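PDB 4G78: histidine phosphotransfer protein from Medicago truncatula, which probably relays phosphoryl groups from cytokinin sensor histidine kinases to B-type response regulators by means of its all-helical HPt domain. Local coordinates for residues Gln21-Gln27 and Ala87-Arg93; Gln27-Leu31 and Val43-Met47. All coordinates share one frame. Where two conformers were deposited one is given. Residues are numbered along the deposited sequence.

Both contacts involve the short helix 26-32, one at its leading turn, the other along its body; Gln27 is in both but reaches across only in contact 1. Contact 1 is partly buried and largely polar: backbone hydrogen bonds and an arginine-tyrosine stack join the loop before that helix to the break between helices 72-89 and 92-99. Contact 2 is buried and apolar, pressing the same helix against helix 41-66, with one water joining the backbones. Their centres lie about 10 Å apart. Val89 bridges them, its CB 3.5 Å from Met47 SD, its CG1 3.7 Å from Val46 CG1 and its CA 3.9 Å from Leu31 CD1, so helices 26-32, 41-66 and 72-89 meet there.

Contact 1: residues Gln21-Gln27 and Ala87-Arg93; sequences QGYLDDQ and ASVGAAR
Two interhelical turns lie side by side, with closest CA pairs Tyr23-Arg93 (5.4 Å), Leu24-Ala91 (5.1 Å) and Gln27-Gly90 (4.4 Å). Gly22 (phi/psi 89/8) and Gly90 (78/26) each end a helix in a Schellman motif; Leu24 is extended (-124/150), and Ala91 centres an inverse gamma turn (-86/81) at the N-cap of helix 92-99. A CB on Gly90 would fall 3.2 Å from Asp25 O, so the close approach suits glycine. Backbone hydrogen bonds run from Ala92 N to Tyr23 O (3.2 Å) and from Asp25 N to Gly90 O (3.0 Å), with a CA-H...O contact from Leu24 CA to Gly90 O (3.2 Å). Side chains bond to main chain at both ends: Arg93 NH1 to Gln21 O (2.9 Å) and Gln27 NE2 (chi1 t, chi2 p) to Ser88 O (3.0 Å). Asp25 (chi1 p) N-caps helix 26-32, its OD1 accepting from Gln27 N at 2.9 Å. The Arg93 guanidinium (chi1 m, chi2 t, chi3 p, chi4 161°) lies flat on Tyr23 (chi1 m), centres 3.9 Å apart and planes at 22°, an off-centre cation-pi stack; Glu123 of helix 110-145 completes its charge pairing. The Ala92 methyl packs against oxygens, its CB 3.4 Å from both Gly22 O and Asp25 OD2. Two interhelical loops, each opened by a Schellman glycine, join the N-terminal helices 6-20 and 26-32 to the helical bundle of an HPt domain.

Contact 2: residues Gln27-Leu31 and Val43-Met47; sequences QFSQL and VIEVM
Both segments are regular alpha helix, with Leu31 N bonded to Gln27 O (3.1 Å) and Met47 N to Val43 O (2.9 Å). Their local axes approach to 10.9 Å at 128° between N-to-C directions; the nearest CA pair is Leu31-Val43, 5.7 Å. Val43 (chi1 p) opens the second segment: its CG2 lies 3.5 Å from Phe28 CE1 and 3.9 Å from Leu31 CB. Val43 N donates to a water (3.2 Å) that in turn donates to Leu31 O (3.0 Å), spanning the gap between the main chains. One turn on, Val46 (chi1 t) places CG1 3.9 Å from Leu31 CD1. Met47 (chi1 m, chi2 -34°, chi3 -139°) reaches across so that CE meets the edge of the Phe28 ring, 3.2 Å from CD1, while its SD lies 4.4 Å from Leu31 CD1. On the facing helix Phe28 (chi1 t, chi2 82°) and Leu31 (chi1 m, chi2 t), three residues apart, form the apolar stripe that receives these groups. Such i, i+3 and i, i+4 spacing is characteristic of packed amphipathic helices. Phe28 also touches Phe19 of helix 6-20, it and Met47 share Leu131 of helix 110-145, and Val89 of helix 72-89 packs on Val46 and Met47.

Contact 1: residues Gln21-Gln27 and Ala87-Arg93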
ATOM      1  N   GLN A  21       7.555 -10.464  -5.115  1.00  7.96           N
ATOM      2  CA  GLN A  21       8.097 -10.090  -3.814  1.00  8.16           C
ATOM      3  C   GLN A  21       7.017  -9.825  -2.768  1.00  8.31           C
ATOM      4  O   GLN A  21       7.322  -9.522  -1.624  1.00  9.38           O
ATOM      5  CB  GLN A  21       9.084  -8.958  -3.966  1.00  8.79           C
ATOM      6  CG  GLN A  21      10.400  -9.406  -4.590  1.00  9.38           C
ATOM      7  CD  GLN A  21      11.190 -10.272  -3.625  1.00  9.95           C
ATOM      8  OE1 GLN A  21      11.659  -9.725  -2.599  1.00 12.94           O
ATOM      9  NE2 GLN A  21      11.326 -11.540  -3.874  1.00  9.80           N
ATOM     10  N   GLY A  22       5.746  -9.926  -3.151  1.00  8.37           N
ATOM     11  CA  GLY A  22       4.660  -9.879  -2.178  1.00  8.80           C
ATOM     12  C   GLY A  22       4.121  -8.506  -1.862  1.00  8.05           C
ATOM     13  O   GLY A  22       3.317  -8.391  -0.931  1.00  8.64           O
ATOM     14  N   TYR A  23       4.534  -7.473  -2.583  1.00  7.91           N
ATOM     15  CA  TYR A  23       4.002  -6.140  -2.354  1.00  7.92           C
ATOM     16  C   TYR A  23       2.521  -6.047  -2.690  1.00  7.60           C
ATOM     17  O   TYR A  23       1.789  -5.265  -2.079  1.00  8.44           O
ATOM     18  CB  TYR A  23       4.770  -5.095  -3.139  1.00  8.32           C
ATOM     19  CG  TYR A  23       6.161  -4.871  -2.665  1.00  8.47           C
ATOM     20  CD1 TYR A  23       6.377  -4.234  -1.426  1.00 10.35           C
ATOM     21  CD2 TYR A  23       7.277  -5.332  -3.335  1.00  9.73           C
ATOM     22  CE1 TYR A  23       7.644  -4.073  -0.923  1.00 11.94           C
ATOM     23  CE2 TYR A  23       8.516  -5.117  -2.848  1.00 12.19           C
ATOM     24  CZ  TYR A  23       8.689  -4.477  -1.600  1.00 13.59           C
ATOM     25  OH  TYR A  23       9.943  -4.245  -1.104  1.00 19.55           O
ATOM     26  N   LEU A  24       2.110  -6.769  -3.745  1.00  7.52           N
ATOM     27  CA  LEU A  24       0.762  -6.722  -4.288  1.00  7.74           C
ATOM     28  C   LEU A  24       0.190  -8.120  -4.301  1.00  7.32           C
ATOM     29  O   LEU A  24       0.918  -9.094  -4.483  1.00  8.35           O
ATOM     30  CB  LEU A  24       0.801  -6.215  -5.743  1.00  8.10           C
ATOM     31  CG  LEU A  24       1.388  -4.822  -5.905  1.00  8.71           C
ATOM     32  CD1 LEU A  24       1.537  -4.503  -7.397  1.00 10.16           C
ATOM     33  CD2 LEU A  24       0.584  -3.787  -5.165  1.00 10.04           C
ATOM     34  N   ASP A  25      -1.135  -8.194  -4.168  1.00  7.88           N
ATOM     35  CA  ASP A  25      -1.876  -9.419  -4.335  1.00  7.84           C
ATOM     36  C   ASP A  25      -3.058  -9.201  -5.277  1.00  7.63           C
ATOM     37  O   ASP A  25      -3.235  -8.134  -5.855  1.00  8.17           O
ATOM     38  CB  ASP A  25      -2.310 -10.008  -2.969  1.00  8.95           C
ATOM     39  CG  ASP A  25      -3.336  -9.184  -2.208  1.00  9.72           C
ATOM     40  OD1 ASP A  25      -4.289  -8.661  -2.821  1.00  9.86           O
ATOM     41  OD2 ASP A  25      -3.178  -9.026  -1.002  1.00 14.35           O
ATOM     42  N   ASP A  26      -3.841 -10.254  -5.455  1.00  7.99           N
ATOM     43  CA  ASP A  26      -4.867 -10.239  -6.476  1.00  8.34           C
ATOM     44  C   ASP A  26      -5.901  -9.114  -6.319  1.00  8.22           C
ATOM     45  O   ASP A  26      -6.537  -8.768  -7.303  1.00  9.30           O
ATOM     46  CB  ASP A  26      -5.627 -11.581  -6.500  1.00  9.67           C
ATOM     47  CG  ASP A  26      -6.497 -11.694  -7.739  1.00 10.04           C
ATOM     48  OD1 ASP A  26      -5.918 -11.740  -8.857  1.00 11.16           O
ATOM     49  OD2 ASP A  26      -7.720 -11.763  -7.605  1.00 11.44           O
ATOM     50  N   GLN A  27      -6.105  -8.555  -5.131  1.00  8.59           N
ATOM     51  CA  GLN A  27      -7.015  -7.390  -5.103  1.00  8.80           C
ATOM     52  C   GLN A  27      -6.516  -6.270  -5.934  1.00  8.79           C
ATOM     53  O   GLN A  27      -7.317  -5.526  -6.558  1.00  9.95           O
ATOM     54  CB  GLN A  27      -7.328  -6.975  -3.673  1.00  9.45           C
ATOM     55  CG  GLN A  27      -8.155  -5.667  -3.608  1.00 10.24           C
ATOM     56  CD  GLN A  27      -9.502  -5.706  -4.287  1.00 11.56           C
ATOM     57  OE1 GLN A  27     -10.005  -6.765  -4.667  1.00 12.67           O
ATOM     58  NE2 GLN A  27     -10.059  -4.550  -4.409  1.00 13.80           N
ATOM     59  N   ALA A  87      -6.108  -4.243   2.580  1.00  9.26           N
ATOM     60  CA  ALA A  87      -6.777  -5.306   1.869  1.00 10.55           C
ATOM     61  C   ALA A  87      -7.618  -4.778   0.729  1.00  9.84           C
ATOM     62  O   ALA A  87      -7.709  -5.484  -0.328  1.00 12.06           O
ATOM     63  CB  ALA A  87      -7.691  -6.082   2.808  1.00 12.27           C
ATOM     64  N   SER A  88      -8.173  -3.624   0.822  1.00 10.14           N
ATOM     65  CA  SER A  88      -9.044  -3.032  -0.239  1.00 10.31           C
ATOM     66  C   SER A  88      -8.318  -2.695  -1.493  1.00 10.07           C
ATOM     67  O   SER A  88      -8.962  -2.515  -2.541  1.00 10.78           O
ATOM     68  CB  SER A  88      -9.807  -1.836   0.278  1.00 11.25           C
ATOM     69  OG  SER A  88      -9.047  -0.607   0.281  1.00 12.18           O
ATOM     70  N   VAL A  89      -6.998  -2.594  -1.414  1.00  9.60           N
ATOM     71  CA  VAL A  89      -6.186  -2.224  -2.550  1.00  9.42           C
ATOM     72  C   VAL A  89      -5.148  -3.279  -2.938  1.00  8.70           C
ATOM     73  O   VAL A  89      -4.416  -3.087  -3.880  1.00  9.96           O
ATOM     74  CB  VAL A  89      -5.556  -0.853  -2.392  1.00 10.02           C
ATOM     75  CG1 VAL A  89      -6.597   0.242  -2.171  1.00 11.42           C
ATOM     76  CG2 VAL A  89      -4.497  -0.823  -1.297  1.00 10.42           C
ATOM     77  N   GLY A  90      -5.096  -4.392  -2.197  1.00  8.34           N
ATOM     78  CA  GLY A  90      -4.104  -5.428  -2.514  1.00  8.70           C
ATOM     79  C   GLY A  90      -2.705  -5.154  -2.064  1.00  8.10           C
ATOM     80  O   GLY A  90      -1.758  -5.740  -2.583  1.00  8.97           O
ATOM     81  N   ALA A  91      -2.544  -4.331  -1.010  1.00  7.98           N
ATOM     82  CA  ALA A  91      -1.231  -4.013  -0.425  1.00  8.32           C
ATOM     83  C   ALA A  91      -0.894  -5.111   0.597  1.00  7.97           C
ATOM     84  O   ALA A  91      -1.096  -4.965   1.796  1.00  9.59           O
ATOM     85  CB  ALA A  91      -1.270  -2.651   0.204  1.00  8.93           C
ATOM     86  N   ALA A  92      -0.402  -6.253   0.090  1.00  8.64           N
ATOM     87  CA  ALA A  92      -0.327  -7.476   0.851  1.00  8.96           C
ATOM     88  C   ALA A  92       0.644  -7.412   2.031  1.00  8.79           C
ATOM     89  O   ALA A  92       0.323  -7.797   3.136  1.00  9.83           O
ATOM     90  CB  ALA A  92       0.054  -8.630  -0.066  1.00 10.87           C
ATOM     91  N   ARG A  93       1.870  -6.929   1.769  1.00  8.67           N
ATOM     92  CA  ARG A  93       2.859  -6.833   2.846  1.00  8.98           C
ATOM     93  C   ARG A  93       2.423  -5.846   3.895  1.00  8.50           C
ATOM     94  O   ARG A  93       2.623  -6.069   5.104  1.00 10.31           O
ATOM     95  CB  ARG A  93       4.252  -6.572   2.302  1.00  8.92           C
ATOM     96  CG  ARG A  93       4.965  -7.825   1.826  1.00  9.45           C
ATOM     97  CD  ARG A  93       6.102  -7.568   0.865  1.00  9.97           C
ATOM     98  NE  ARG A  93       7.189  -6.813   1.484  1.00  9.76           N
ATOM     99  CZ  ARG A  93       8.430  -6.768   0.981  1.00 10.17           C
ATOM    100  NH1 ARG A  93       8.758  -7.492  -0.060  1.00 11.55           N
ATOM    101  NH2 ARG A  93       9.325  -5.979   1.560  1.00 11.71           N
TER

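Contact 2: residues Gln27-Leu31 and Val43-Met47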
ATOM      1  N   GLN A  27      -6.105  -8.555  -5.131  1.00  8.59           N
ATOM      2  CA  GLN A  27      -7.015  -7.390  -5.103  1.00  8.80           C
ATOM      3  C   GLN A  27      -6.516  -6.270  -5.934  1.00  8.79           C
ATOM      4  O   GLN A  27      -7.317  -5.526  -6.558  1.00  9.95           O
ATOM      5  CB  GLN A  27      -7.328  -6.975  -3.673  1.00  9.45           C
ATOM      6  CG  GLN A  27      -8.155  -5.667  -3.608  1.00 10.24           C
ATOM      7  CD  GLN A  27      -9.502  -5.706  -4.287  1.00 11.56           C
ATOM      8  OE1 GLN A  27     -10.005  -6.765  -4.667  1.00 12.67           O
ATOM      9  NE2 GLN A  27     -10.059  -4.550  -4.409  1.00 13.80           N
ATOM     10  N   PHE A  28      -5.197  -6.069  -6.011  1.00  8.36           N
ATOM     11  CA  PHE A  28      -4.654  -5.058  -6.893  1.00  8.46           C
ATOM     12  C   PHE A  28      -4.977  -5.411  -8.356  1.00  8.72           C
ATOM     13  O   PHE A  28      -5.359  -4.585  -9.159  1.00 10.00           O
ATOM     14  CB  PHE A  28      -3.160  -4.875  -6.677  1.00  8.75           C
ATOM     15  CG  PHE A  28      -2.593  -3.746  -7.479  1.00  9.91           C
ATOM     16  CD1 PHE A  28      -2.723  -2.430  -6.986  1.00 12.27           C
ATOM     17  CD2 PHE A  28      -1.956  -3.977  -8.681  1.00 11.81           C
ATOM     18  CE1 PHE A  28      -2.203  -1.420  -7.767  1.00 15.49           C
ATOM     19  CE2 PHE A  28      -1.430  -2.904  -9.414  1.00 14.91           C
ATOM     20  CZ  PHE A  28      -1.546  -1.633  -8.904  1.00 17.19           C
ATOM     21  N   SER A  29      -4.781  -6.708  -8.703  1.00  9.00           N
ATOM     22  CA  SER A  29      -5.145  -7.156 -10.035  1.00  9.69           C
ATOM     23  C   SER A  29      -6.617  -6.861 -10.344  1.00 10.07           C
ATOM     24  O   SER A  29      -6.944  -6.512 -11.491  1.00 11.63           O
ATOM     25  CB  SER A  29      -4.893  -8.678 -10.147  1.00 10.30           C
ATOM     26  OG  SER A  29      -3.583  -9.022  -9.834  1.00 11.20           O
ATOM     27  N   GLN A  30      -7.473  -7.049  -9.381  1.00 10.13           N
ATOM     28  CA  GLN A  30      -8.925  -6.737  -9.577  1.00 11.50           C
ATOM     29  C   GLN A  30      -9.088  -5.285  -9.908  1.00 11.64           C
ATOM     30  O   GLN A  30      -9.931  -4.926 -10.738  1.00 14.88           O
ATOM     31  CB  GLN A  30      -9.722  -7.113  -8.363  1.00 13.11           C
ATOM     32  CG  GLN A  30      -9.765  -8.580  -8.063  1.00 15.63           C
ATOM     33  CD  GLN A  30     -10.338  -9.412  -9.115  1.00 19.23           C
ATOM     34  OE1 GLN A  30     -11.305  -8.976  -9.790  1.00 24.16           O
ATOM     35  NE2 GLN A  30      -9.811 -10.558  -9.403  1.00 23.06           N
ATOM     36  N   LEU A  31      -8.395  -4.395  -9.229  1.00 10.71           N
ATOM     37  CA  LEU A  31      -8.475  -2.944  -9.555  1.00 11.14           C
ATOM     38  C   LEU A  31      -8.028  -2.692 -10.939  1.00 12.45           C
ATOM     39  O   LEU A  31      -8.526  -1.751 -11.591  1.00 14.95           O
ATOM     40  CB  LEU A  31      -7.703  -2.151  -8.557  1.00 11.47           C
ATOM     41  CG  LEU A  31      -8.133  -2.147  -7.121  1.00 12.74           C
ATOM     42  CD1 LEU A  31      -7.135  -1.326  -6.275  1.00 16.57           C
ATOM     43  CD2 LEU A  31      -9.610  -1.663  -6.960  1.00 14.76           C
ATOM     44  N   VAL A  43      -7.244   2.822 -11.026  1.00 11.97           N
ATOM     45  CA  VAL A  43      -6.370   2.327  -9.941  0.51 11.56           C
ATOM     46  C   VAL A  43      -5.570   3.447  -9.335  1.00 10.40           C
ATOM     47  O   VAL A  43      -5.352   3.457  -8.126  1.00 10.74           O
ATOM     48  CB  VAL A  43      -5.547   1.082 -10.408  0.51 12.43           C
ATOM     49  CG1 VAL A  43      -4.528   1.354 -11.507  0.51 14.47           C
ATOM     50  CG2 VAL A  43      -4.865   0.363  -9.228  0.51 12.13           C
ATOM     51  N   ILE A  44      -5.117   4.420 -10.143  1.00 11.36           N
ATOM     52  CA  ILE A  44      -4.388   5.568  -9.620  1.00 11.72           C
ATOM     53  C   ILE A  44      -5.280   6.365  -8.680  1.00 11.26           C
ATOM     54  O   ILE A  44      -4.832   6.802  -7.622  1.00 12.40           O
ATOM     55  CB  ILE A  44      -3.748   6.447 -10.725  1.00 14.53           C
ATOM     56  CG1 ILE A  44      -2.783   5.604 -11.573  1.00 17.56           C
ATOM     57  CG2 ILE A  44      -3.112   7.686 -10.154  1.00 18.51           C
ATOM     58  CD1 ILE A  44      -2.189   6.293 -12.773  1.00 19.06           C
ATOM     59  N   GLU A  45      -6.540   6.589  -9.081  1.00 11.22           N
ATOM     60  CA  GLU A  45      -7.490   7.336  -8.250  1.00 11.68           C
ATOM     61  C   GLU A  45      -7.662   6.629  -6.880  1.00 10.90           C
ATOM     62  O   GLU A  45      -7.668   7.271  -5.832  1.00 12.51           O
ATOM     63  CB  GLU A  45      -8.801   7.607  -8.904  1.00 13.74           C
ATOM     64  CG  GLU A  45      -8.688   8.467 -10.154  1.00 18.21           C
ATOM     65  CD  GLU A  45      -7.997   9.834 -10.067  1.00 20.52           C
ATOM     66  OE1 GLU A  45      -8.723  10.730  -9.579  1.00 32.49           O
ATOM     67  OE2 GLU A  45      -6.839   9.936 -10.476  1.00 37.23           O
ATOM     68  N   VAL A  46      -7.894   5.325  -6.948  1.00  9.36           N
ATOM     69  CA  VAL A  46      -8.064   4.525  -5.724  1.00  8.70           C
ATOM     70  C   VAL A  46      -6.798   4.629  -4.857  1.00  9.08           C
ATOM     71  O   VAL A  46      -6.909   4.840  -3.635  1.00  9.36           O
ATOM     72  CB  VAL A  46      -8.371   3.085  -6.058  1.00  8.39           C
ATOM     73  CG1 VAL A  46      -8.248   2.182  -4.851  1.00  9.02           C
ATOM     74  CG2 VAL A  46      -9.771   2.937  -6.664  1.00 10.22           C
ATOM     75  N   MET A  47      -5.639   4.434  -5.449  1.00  9.32           N
ATOM     76  CA  MET A  47      -4.426   4.427  -4.661  0.53 11.32           C
ATOM     77  C   MET A  47      -4.182   5.796  -4.040  1.00  9.91           C
ATOM     78  O   MET A  47      -3.651   5.832  -2.934  1.00 10.83           O
ATOM     79  CB  MET A  47      -3.233   3.947  -5.475  0.53 10.76           C
ATOM     80  CG  MET A  47      -3.266   2.452  -5.785  0.53  9.39           C
ATOM     81  SD  MET A  47      -3.941   1.220  -4.658  0.53 12.49           S
ATOM     82  CE  MET A  47      -2.794  -0.044  -4.827  0.53 28.08           C
TER
HETATM   83  O   HOH W   1      -7.582   0.593 -13.290  0.58 14.08           O